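Local coordinates for enolase from the environmental genome shotgun sequencing of the Sargasso Sea (PDB 2QGY), which is of unknown specific function but, as a magnesium-binding member of the enolase superfamily, probably acts on a carboxylate substrate by abstracting the proton alpha to the carboxylate, at residues Asn32-Phe36 and Tyr333-Ser337. Coordinates in Å, arbitrary orientation, origin at the centre of the assembly. Numbering follows the deposited sequence.
Sequences NTKKF and YINFS
Tyr333, with the largest area covered in this contact, reaches from the 333-337 segment to an extended loop, Asn32-Phe36, whose phi/psi values are those of a beta or polyproline-like chain. The backbones stay apart, 7.0 Å between the CA atoms of Thr33 and Tyr333 at their closest, and side chains fill the gap. Tyrosine suits this place because its ring packs while its hydroxyl reaches the loop backbone: with chi1 at -76°, OH accepts a hydrogen bond from Lys34 N (3.2 Å), and a water 2.6 Å from Tyr333 OH donates to Asn32 O (2.8 Å). Trp304 is a further partner of that hydroxyl. Phe336, three residues on and chi1 t, points toward the loop beside Tyr333. Thr33, chi1 p, serves two needs: its methyl lies over the Phe336 face, CG2 4.3 Å from the ring centroid in a CH-pi contact, while its hydroxyl is hydrogen-bonded to His24 N. Phe36, chi1 m, turns its ring edge to the Tyr333 face in an offset edge-to-face pair (centroids 5.5 Å, planes 74°), with Phe36 CE2 3.7 Å from Phe336 CE2; flat apolar rings fill this buried space. Ser337 N donates a hydrogen bond to Tyr333 O (3.0 Å). The Lys34 amine meets the Ser55 and Trp304 carbonyls. Such packing of an N-terminal-domain loop against the C-terminal barrel domain is characteristic of the enolase superfamily, whose active site lies between these domains.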
loop_
_atom_site.group_PDB
_atom_site.type_symbol
_atom_site.label_atom_id
_atom_site.label_comp_id
_atom_site.label_asym_id
_atom_site.label_seq_id
_atom_site.Cartn_x
_atom_site.Cartn_y
_atom_site.Cartn_z
ATOM N N ASN A 32 15.899 -15.081 14.043
ATOM C CA ASN A 32 15.082 -15.899 13.136
ATOM C C ASN A 32 15.155 -15.187 11.797
ATOM O O ASN A 32 15.149 -13.945 11.742
ATOM C CB ASN A 32 13.620 -16.005 13.597
ATOM C CG ASN A 32 13.481 -16.536 15.027
ATOM O OD1 ASN A 32 13.975 -17.608 15.352
ATOM N ND2 ASN A 32 12.796 -15.767 15.885
ATOM N N THR A 33 15.305 -15.945 10.725
ATOM C CA THR A 33 15.130 -15.384 9.392
ATOM C C THR A 33 13.655 -15.075 9.199
ATOM O O THR A 33 12.794 -15.763 9.739
ATOM C CB THR A 33 15.588 -16.365 8.317
ATOM O OG1 THR A 33 14.769 -17.540 8.401
ATOM C CG2 THR A 33 17.062 -16.711 8.559
ATOM N N LYS A 34 13.352 -14.011 8.453
ATOM C CA LYS A 34 11.951 -13.744 8.117
ATOM C C LYS A 34 11.553 -14.776 7.067
ATOM O O LYS A 34 12.425 -15.426 6.481
ATOM C CB LYS A 34 11.788 -12.309 7.565
ATOM C CG LYS A 34 12.697 -12.006 6.410
ATOM C CD LYS A 34 12.605 -10.562 5.822
ATOM C CE LYS A 34 11.173 -10.180 5.514
ATOM N NZ LYS A 34 11.048 -9.058 4.533
ATOM N N LYS A 35 10.256 -14.928 6.821
ATOM C CA LYS A 35 9.784 -15.743 5.698
ATOM C C LYS A 35 10.126 -14.995 4.389
ATOM O O LYS A 35 9.880 -13.773 4.273
ATOM C CB LYS A 35 8.281 -15.995 5.792
ATOM C CG LYS A 35 7.843 -16.636 7.100
ATOM C CD LYS A 35 6.398 -17.129 7.020
ATOM C CE LYS A 35 5.943 -17.842 8.309
ATOM N NZ LYS A 35 6.004 -16.965 9.507
ATOM N N PHE A 36 10.735 -15.689 3.424
ATOM C CA PHE A 36 11.031 -15.078 2.120
ATOM C C PHE A 36 10.016 -15.592 1.089
ATOM O O PHE A 36 9.478 -16.678 1.255
ATOM C CB PHE A 36 12.461 -15.439 1.687
ATOM C CG PHE A 36 13.514 -15.116 2.724
ATOM C CD1 PHE A 36 13.658 -13.822 3.205
ATOM C CD2 PHE A 36 14.378 -16.101 3.195
ATOM C CE1 PHE A 36 14.677 -13.509 4.137
ATOM C CE2 PHE A 36 15.374 -15.806 4.113
ATOM C CZ PHE A 36 15.521 -14.512 4.594
ATOM N N TYR A 333 22.145 -13.761 7.269
ATOM C CA TYR A 333 21.344 -14.411 6.236
ATOM C C TYR A 333 22.201 -15.044 5.134
ATOM O O TYR A 333 21.679 -15.726 4.214
ATOM C CB TYR A 333 20.419 -13.371 5.595
ATOM C CG TYR A 333 19.199 -12.972 6.432
ATOM C CD1 TYR A 333 19.091 -13.296 7.795
ATOM C CD2 TYR A 333 18.145 -12.263 5.844
ATOM C CE1 TYR A 333 17.941 -12.923 8.550
ATOM C CE2 TYR A 333 17.019 -11.889 6.578
ATOM C CZ TYR A 333 16.913 -12.224 7.908
ATOM O OH TYR A 333 15.771 -11.857 8.609
ATOM N N ILE A 334 23.517 -14.808 5.179
ATOM C CA ILE A 334 24.357 -15.302 4.087
ATOM C C ILE A 334 24.440 -16.837 4.044
ATOM O O ILE A 334 24.161 -17.435 3.012
ATOM C CB ILE A 334 25.767 -14.693 4.101
ATOM C CG1 ILE A 334 25.708 -13.161 3.869
ATOM C CG2 ILE A 334 26.645 -15.382 3.063
ATOM C CD1 ILE A 334 25.527 -12.735 2.395
ATOM N N ASN A 335 24.828 -17.476 5.141
ATOM C CA ASN A 335 24.965 -18.937 5.067
ATOM C C ASN A 335 23.609 -19.625 5.035
ATOM O O ASN A 335 23.468 -20.692 4.422
ATOM C CB ASN A 335 25.816 -19.482 6.197
ATOM C CG ASN A 335 27.256 -19.020 6.107
ATOM O OD1 ASN A 335 27.834 -18.909 5.017
ATOM N ND2 ASN A 335 27.848 -18.752 7.255
ATOM N N PHE A 336 22.594 -19.010 5.649
ATOM C CA PHE A 336 21.254 -19.525 5.457
ATOM C C PHE A 336 20.904 -19.605 3.959
ATOM O O PHE A 336 20.355 -20.604 3.481
ATOM C CB PHE A 336 20.181 -18.693 6.155
ATOM C CG PHE A 336 18.811 -19.223 5.901
ATOM C CD1 PHE A 336 18.377 -20.367 6.572
ATOM C CD2 PHE A 336 17.978 -18.638 4.947
ATOM C CE1 PHE A 336 17.149 -20.893 6.324
ATOM C CE2 PHE A 336 16.734 -19.169 4.685
ATOM C CZ PHE A 336 16.312 -20.305 5.370
ATOM N N SER A 337 21.156 -18.516 3.243
ATOM C CA SER A 337 20.805 -18.431 1.829
ATOM C C SER A 337 21.668 -19.414 1.033
ATOM O O SER A 337 21.225 -19.989 0.027
ATOM C CB SER A 337 21.004 -17.010 1.319
ATOM O OG SER A 337 20.169 -16.097 2.018
HETATM O O HOH W 1 16.281 -11.485 11.153
#